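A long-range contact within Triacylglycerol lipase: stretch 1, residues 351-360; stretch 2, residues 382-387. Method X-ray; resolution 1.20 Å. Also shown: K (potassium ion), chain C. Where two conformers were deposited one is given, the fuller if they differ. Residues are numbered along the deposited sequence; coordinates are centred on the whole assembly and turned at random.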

# COMPACT_ATOMS: atom_id res chain seq x y z
N PRO A 351 8.02 4.77 -19.91
CA PRO A 351 7.75 4.82 -18.47
C PRO A 351 6.98 3.61 -17.92
O PRO A 351 7.24 3.20 -16.80
N MET A 352 6.04 3.07 -18.68
CA MET A 352 5.19 1.98 -18.18
C MET A 352 5.81 0.61 -18.39
O MET A 352 6.12 0.23 -19.51
N ASN A 353 5.96 -0.15 -17.31
CA ASN A 353 6.39 -1.53 -17.40
C ASN A 353 5.45 -2.26 -18.36
O ASN A 353 4.24 -2.16 -18.22
N PRO A 354 5.99 -2.97 -19.37
CA PRO A 354 5.12 -3.70 -20.30
C PRO A 354 4.12 -4.66 -19.63
O PRO A 354 3.04 -4.90 -20.18
N ILE A 355 4.44 -5.15 -18.44
CA ILE A 355 3.54 -6.01 -17.68
C ILE A 355 2.23 -5.30 -17.33
O ILE A 355 1.20 -5.95 -17.10
N PHE A 356 2.26 -3.97 -17.31
CA PHE A 356 1.08 -3.17 -16.97
C PHE A 356 0.38 -2.61 -18.21
O PHE A 356 -0.55 -1.83 -18.09
N TYR A 357 0.83 -2.96 -19.41
CA TYR A 357 0.10 -2.49 -20.59
C TYR A 357 -1.39 -2.90 -20.56
O TYR A 357 -2.26 -2.06 -20.76
N PRO A 358 -1.69 -4.18 -20.30
CA PRO A 358 -3.11 -4.53 -20.38
C PRO A 358 -3.94 -3.94 -19.24
O PRO A 358 -5.10 -3.57 -19.44
N THR A 359 -3.35 -3.86 -18.05
CA THR A 359 -4.05 -3.32 -16.90
C THR A 359 -4.29 -1.82 -17.07
O THR A 359 -5.39 -1.33 -16.82
N ALA A 360 -3.27 -1.09 -17.51
CA ALA A 360 -3.41 0.34 -17.78
C ALA A 360 -4.45 0.59 -18.86
O ALA A 360 -5.25 1.50 -18.76
N PRO A 382 -6.97 8.03 -16.43
CA PRO A 382 -5.51 8.07 -16.22
C PRO A 382 -5.09 7.18 -15.05
O PRO A 382 -5.77 7.12 -14.02
N ASN A 383 -3.96 6.51 -15.20
CA ASN A 383 -3.51 5.59 -14.17
C ASN A 383 -1.99 5.36 -14.23
O ASN A 383 -1.30 5.95 -15.06
N ASP A 384 -1.51 4.53 -13.31
CA ASP A 384 -0.08 4.20 -13.23
C ASP A 384 0.19 2.73 -13.52
O ASP A 384 1.27 2.20 -13.20
N GLY A 385 -0.80 2.06 -14.12
CA GLY A 385 -0.74 0.64 -14.41
C GLY A 385 -1.54 -0.21 -13.43
O GLY A 385 -1.93 -1.34 -13.75
N VAL A 386 -1.80 0.32 -12.23
CA VAL A 386 -2.47 -0.43 -11.17
C VAL A 386 -3.61 0.36 -10.52
O VAL A 386 -4.66 -0.22 -10.23
N VAL A 387 -3.40 1.66 -10.31
CA VAL A 387 -4.36 2.50 -9.61
C VAL A 387 -4.69 3.75 -10.40
O VAL A 387 -3.80 4.45 -10.88

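A glycine in a tight loop can let a neighbouring segment pack directly against its backbone, and this lipase offers a compact example. The polar anchor is Asn383, a p rotamer whose CB points toward the other stretch. Its ND2 donates to Ala360 O (3.1 Å), while its OD1 accepts from Gly385 N (2.8 Å), so one amide both joins the stretches and braces its own loop. Thr359, also p, places OG1 2.7 Å from Gly385 O and 3.1 Å from Phe356 O; both oxygens lie within reach of its one proton, and the geometry leaves its placement open. Asp384 (p) takes part through its backbone, its CB pointing away from the other stretch, and its OD1 accepts from Val386 N and Val387 N, both at 2.9 Å, holding the turn in shape.

Around this polar frame lies the packing. Phe356 (m) points toward the loop, its CB 3.8 Å from Gly385 CA, and Val386 (t) sets CG2 over one ring face, 3.6 Å from Phe356 CE1. Met352 (t, p, p) brings CE to 3.6 Å from Gly385 N. A CB on Gly385 would clash with Phe356 CB and Met352 SD, and its backbone angles themselves call for glycine. Farther out, Pro351 O binds potassium at 2.4 Å, alongside three waters.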

# COMPACT_ATOMS: atom_id res chain seq x y z
CB PRO A 351 6.92 6.10 -18.32
CG PRO A 351 7.31 6.93 -19.49
CD PRO A 351 7.51 5.96 -20.60
CB MET A 352 3.82 2.02 -18.86
CG MET A 352 2.81 1.03 -18.29
SD MET A 352 2.12 1.52 -16.70
CE MET A 352 0.91 2.72 -17.23
CB ASN A 353 6.27 -2.16 -16.01
CG ASN A 353 6.93 -3.52 -15.91
OD1 ASN A 353 6.91 -4.31 -16.86
ND2 ASN A 353 7.49 -3.82 -14.74
CB PRO A 354 6.12 -4.45 -21.19
CG PRO A 354 7.33 -3.55 -21.17
CD PRO A 354 7.40 -3.04 -19.78
CB ILE A 355 4.21 -6.56 -16.38
CG1 ILE A 355 3.43 -7.73 -15.78
CG2 ILE A 355 4.31 -5.51 -15.29
CD1 ILE A 355 3.40 -8.93 -16.63
CB PHE A 356 1.48 -1.98 -16.07
CG PHE A 356 2.00 -2.37 -14.71
CD1 PHE A 356 1.42 -3.40 -13.99
CD2 PHE A 356 3.06 -1.68 -14.15
CE1 PHE A 356 1.90 -3.74 -12.75
CE2 PHE A 356 3.55 -2.02 -12.90
CZ PHE A 356 2.97 -3.05 -12.20
CB TYR A 357 0.74 -2.98 -21.89
CG TYR A 357 2.07 -2.36 -22.28
CD1 TYR A 357 2.62 -1.28 -21.61
CD2 TYR A 357 2.76 -2.87 -23.37
CE1 TYR A 357 3.84 -0.74 -22.00
CE2 TYR A 357 3.97 -2.34 -23.77
CZ TYR A 357 4.50 -1.27 -23.10
OH TYR A 357 5.71 -0.77 -23.52
CB PRO A 358 -3.10 -6.06 -20.33
CG PRO A 358 -1.82 -6.43 -19.72
CD PRO A 358 -0.83 -5.36 -20.12
CB THR A 359 -3.29 -3.62 -15.60
OG1 THR A 359 -1.94 -3.19 -15.73
CG2 THR A 359 -3.30 -5.12 -15.31
CB ALA A 360 -2.08 0.93 -18.20
CB PRO A 382 -5.24 9.55 -15.93
CG PRO A 382 -6.35 10.28 -16.65
CD PRO A 382 -7.56 9.38 -16.46
CB ASN A 383 -4.32 4.28 -14.24
CG ASN A 383 -4.07 3.48 -15.50
OD1 ASN A 383 -3.06 2.78 -15.61
ND2 ASN A 383 -4.98 3.59 -16.47
CB ASP A 384 0.50 4.58 -11.85
CG ASP A 384 -0.07 3.73 -10.72
OD1 ASP A 384 -0.87 2.81 -11.00
OD2 ASP A 384 0.27 4.00 -9.55
CB VAL A 386 -1.46 -0.95 -10.12
CG1 VAL A 386 -2.15 -1.74 -9.04
CG2 VAL A 386 -0.40 -1.80 -10.78
CB VAL A 387 -3.84 2.90 -8.20
CG1 VAL A 387 -4.84 3.76 -7.46
CG2 VAL A 387 -3.51 1.66 -7.38
K K C . 8.53 1.64 -15.46
O HOH W 1 9.11 1.00 -17.74
O HOH W 2 9.19 -0.70 -15.25
O HOH W 3 11.02 2.16 -15.21